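Local coordinates for pectinesterase (Aspergillus niger, PDB 5C1E), which hydrolyses the methyl esters of pectin's galacturonosyl units, releasing methanol, and probably takes part in the maceration of plant tissue, at residues C154-G165 / D175-A186. Sequence-based numbering, arbitrary orientation.
Sequences CMIEGAVDYIFG and DIVSNGAGAITA
Strands 155-158 and 175-178 run parallel, their short axes 4.7 Å apart at 13°, and after the turn a second parallel ladder pairs Ile163 with Thr185 and Phe164 with Ala186; the two segments are successive coils of the right-handed parallel beta-helix, and the loops between the ladders take up a two-residue slip in register. Tyr162 fills the inside of this corner. Its chi1 of 64° puts CG between the backbone N and carbonyl carbon, turning the ring inward, with Ile184 CG2 over one face, 4.2 Å from the ring centroid, and the backbone carbon of Gly158 under the rim of the opposite face. At the ring's edge, Tyr162 OH donates to Ser178 OG (2.8 Å); Ser178 OG in turn donates to a water that also donates to Ala159 O and Gly180 O, tying the two loops together. Ile163 lies alongside Ile184, its CD1 4.1 Å from Ile184 CG2. On the outer face Met155 SD rests on Val177 CG2 (3.6 Å), while the extended Glu157 side chain crosses Asn179 at about a right angle, OE1 3.5 Å from Asn179 CB; Asn179 ND2 bonds Gly137 O. Ala186 CB packs 3.7 Å from CG of Asp161, the predicted active-site residue, whose backbone N bonds Ala183 O (2.9 Å), whose OD1 forms a salt bridge with Arg221 and whose OD2 bonds a glycerol probably left from crystallisation. Strand 134-136 flanks 155-158 on the preceding coil, strand 204-207 continues the sheet beyond 175-178, and Ile163, Ile176 and Thr185 reach across the helix interior to strand 198-201.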
# COMPACT_ATOMS: atom_id res chain seq x y z
N CYS A 154 8.07 2.31 0.70
CA CYS A 154 7.15 2.01 1.76
C CYS A 154 7.41 0.61 2.31
O CYS A 154 8.13 -0.20 1.71
CB CYS A 154 5.70 2.11 1.28
SG CYS A 154 5.15 3.78 0.82
N MET A 155 6.82 0.35 3.47
CA MET A 155 6.85 -0.95 4.09
C MET A 155 5.41 -1.39 4.20
O MET A 155 4.60 -0.70 4.85
CB MET A 155 7.51 -0.85 5.46
CG MET A 155 7.95 -2.16 6.10
SD MET A 155 6.63 -3.26 6.62
CE MET A 155 5.73 -2.25 7.81
N ILE A 156 5.07 -2.51 3.56
CA ILE A 156 3.71 -3.07 3.62
C ILE A 156 3.79 -4.44 4.29
O ILE A 156 4.44 -5.36 3.76
CB ILE A 156 3.04 -3.19 2.23
CG1 ILE A 156 3.00 -1.84 1.55
CG2 ILE A 156 1.58 -3.64 2.37
CD1 ILE A 156 4.08 -1.67 0.52
N GLU A 157 3.11 -4.57 5.43
CA GLU A 157 3.18 -5.78 6.24
C GLU A 157 1.84 -6.43 6.47
O GLU A 157 0.84 -5.76 6.79
CB GLU A 157 3.83 -5.49 7.59
CG GLU A 157 4.10 -6.74 8.41
CD GLU A 157 4.99 -6.53 9.62
OE1 GLU A 157 5.33 -7.54 10.27
OE2 GLU A 157 5.34 -5.38 9.95
N GLY A 158 1.83 -7.76 6.35
CA GLY A 158 0.67 -8.57 6.63
C GLY A 158 0.93 -10.02 6.27
O GLY A 158 2.08 -10.43 6.04
N ALA A 159 -0.14 -10.80 6.23
CA ALA A 159 -0.06 -12.22 5.97
C ALA A 159 -1.03 -12.70 4.90
O ALA A 159 -0.65 -13.50 4.04
CB ALA A 159 -0.32 -12.98 7.26
N VAL A 160 -2.28 -12.26 4.99
CA VAL A 160 -3.36 -12.77 4.19
C VAL A 160 -4.00 -11.68 3.33
O VAL A 160 -4.63 -10.75 3.86
CB VAL A 160 -4.41 -13.43 5.09
CG1 VAL A 160 -5.59 -13.93 4.26
CG2 VAL A 160 -3.76 -14.57 5.85
N ASP A 161 -3.83 -11.81 2.02
CA ASP A 161 -4.42 -10.90 1.03
C ASP A 161 -4.12 -9.47 1.42
O ASP A 161 -5.01 -8.64 1.42
CB ASP A 161 -5.94 -11.09 0.93
CG ASP A 161 -6.35 -12.50 0.55
OD1 ASP A 161 -5.53 -13.28 0.00
OD2 ASP A 161 -7.55 -12.81 0.75
N TYR A 162 -2.88 -9.20 1.79
CA TYR A 162 -2.58 -7.92 2.41
C TYR A 162 -2.32 -6.74 1.46
O TYR A 162 -2.23 -5.61 1.92
CB TYR A 162 -1.52 -8.05 3.51
CG TYR A 162 -0.12 -8.50 3.17
CD1 TYR A 162 0.21 -9.85 3.12
CD2 TYR A 162 0.90 -7.58 3.01
CE1 TYR A 162 1.50 -10.27 2.88
CE2 TYR A 162 2.20 -7.98 2.77
CZ TYR A 162 2.50 -9.32 2.72
OH TYR A 162 3.80 -9.71 2.50
N ILE A 163 -2.27 -7.01 0.16
CA ILE A 163 -2.37 -5.98 -0.89
C ILE A 163 -3.48 -6.48 -1.80
O ILE A 163 -3.33 -7.51 -2.43
CB ILE A 163 -1.06 -5.80 -1.67
CG1 ILE A 163 0.07 -5.41 -0.72
CG2 ILE A 163 -1.23 -4.76 -2.78
CD1 ILE A 163 1.46 -5.47 -1.34
N PHE A 164 -4.63 -5.81 -1.77
CA PHE A 164 -5.83 -6.36 -2.40
C PHE A 164 -6.74 -5.26 -2.94
O PHE A 164 -6.73 -4.14 -2.43
CB PHE A 164 -6.58 -7.31 -1.42
CG PHE A 164 -7.38 -6.60 -0.36
CD1 PHE A 164 -6.74 -5.93 0.68
CD2 PHE A 164 -8.76 -6.59 -0.40
CE1 PHE A 164 -7.47 -5.25 1.64
CE2 PHE A 164 -9.49 -5.91 0.55
CZ PHE A 164 -8.86 -5.24 1.57
N GLY A 165 -7.53 -5.61 -3.96
CA GLY A 165 -8.44 -4.67 -4.61
C GLY A 165 -8.15 -4.54 -6.08
O GLY A 165 -7.38 -5.34 -6.65
N ASP A 175 9.55 -2.47 0.85
CA ASP A 175 9.74 -3.70 1.59
C ASP A 175 8.36 -4.27 1.83
O ASP A 175 7.51 -3.63 2.43
CB ASP A 175 10.48 -3.45 2.91
CG ASP A 175 11.98 -3.18 2.70
OD1 ASP A 175 12.58 -3.68 1.73
OD2 ASP A 175 12.56 -2.46 3.53
N ILE A 176 8.15 -5.49 1.33
CA ILE A 176 6.89 -6.17 1.46
C ILE A 176 7.16 -7.34 2.40
O ILE A 176 7.93 -8.25 2.08
CB ILE A 176 6.36 -6.59 0.08
CG1 ILE A 176 6.03 -5.34 -0.73
CG2 ILE A 176 5.18 -7.53 0.20
CD1 ILE A 176 5.78 -5.58 -2.20
N VAL A 177 6.55 -7.27 3.58
CA VAL A 177 6.95 -8.06 4.74
C VAL A 177 5.81 -8.95 5.21
O VAL A 177 4.79 -8.45 5.68
CB VAL A 177 7.38 -7.13 5.90
CG1 VAL A 177 7.90 -7.95 7.09
CG2 VAL A 177 8.45 -6.14 5.42
N SER A 178 5.96 -10.26 5.08
CA SER A 178 4.93 -11.20 5.54
C SER A 178 5.12 -11.57 7.02
O SER A 178 6.22 -11.99 7.42
CB SER A 178 4.93 -12.50 4.70
OG SER A 178 4.29 -12.33 3.45
N ASN A 179 4.06 -11.43 7.81
CA ASN A 179 4.08 -11.81 9.24
C ASN A 179 3.25 -13.05 9.55
O ASN A 179 2.93 -13.34 10.72
CB ASN A 179 3.66 -10.64 10.15
CG ASN A 179 2.29 -10.09 9.82
OD1 ASN A 179 1.60 -10.63 8.96
ND2 ASN A 179 1.90 -9.02 10.49
N GLY A 180 2.91 -13.80 8.51
CA GLY A 180 2.12 -15.03 8.62
C GLY A 180 1.99 -15.67 7.25
O GLY A 180 2.34 -15.06 6.24
N ALA A 181 1.53 -16.91 7.22
CA ALA A 181 1.35 -17.64 5.97
C ALA A 181 0.12 -17.12 5.20
O ALA A 181 -0.94 -16.82 5.79
CB ALA A 181 1.19 -19.12 6.27
N GLY A 182 0.25 -17.03 3.88
CA GLY A 182 -0.83 -16.54 3.04
C GLY A 182 -0.34 -16.01 1.70
O GLY A 182 0.83 -16.21 1.33
N ALA A 183 -1.25 -15.38 0.96
CA ALA A 183 -0.92 -14.80 -0.33
C ALA A 183 -0.75 -13.30 -0.17
O ALA A 183 -1.54 -12.67 0.51
CB ALA A 183 -1.99 -15.11 -1.35
N ILE A 184 0.28 -12.74 -0.80
CA ILE A 184 0.55 -11.33 -0.65
C ILE A 184 -0.50 -10.49 -1.37
O ILE A 184 -1.10 -9.61 -0.78
CB ILE A 184 1.95 -10.96 -1.18
CG1 ILE A 184 3.03 -11.64 -0.36
CG2 ILE A 184 2.15 -9.46 -1.13
CD1 ILE A 184 4.40 -11.63 -0.99
N THR A 185 -0.72 -10.76 -2.65
CA THR A 185 -1.69 -9.98 -3.44
C THR A 185 -3.01 -10.71 -3.64
O THR A 185 -3.05 -11.93 -3.79
CB THR A 185 -1.14 -9.56 -4.82
OG1 THR A 185 -0.90 -10.70 -5.68
CG2 THR A 185 0.11 -8.73 -4.67
N ALA A 186 -4.09 -9.95 -3.69
CA ALA A 186 -5.39 -10.47 -4.05
C ALA A 186 -6.14 -9.46 -4.92
O ALA A 186 -7.00 -8.71 -4.45
CB ALA A 186 -6.18 -10.83 -2.80
O HOH W 1 3.34 -8.09 12.92
O HOH W 2 2.13 -13.82 3.72
O HOH W 3 -3.98 -15.21 1.60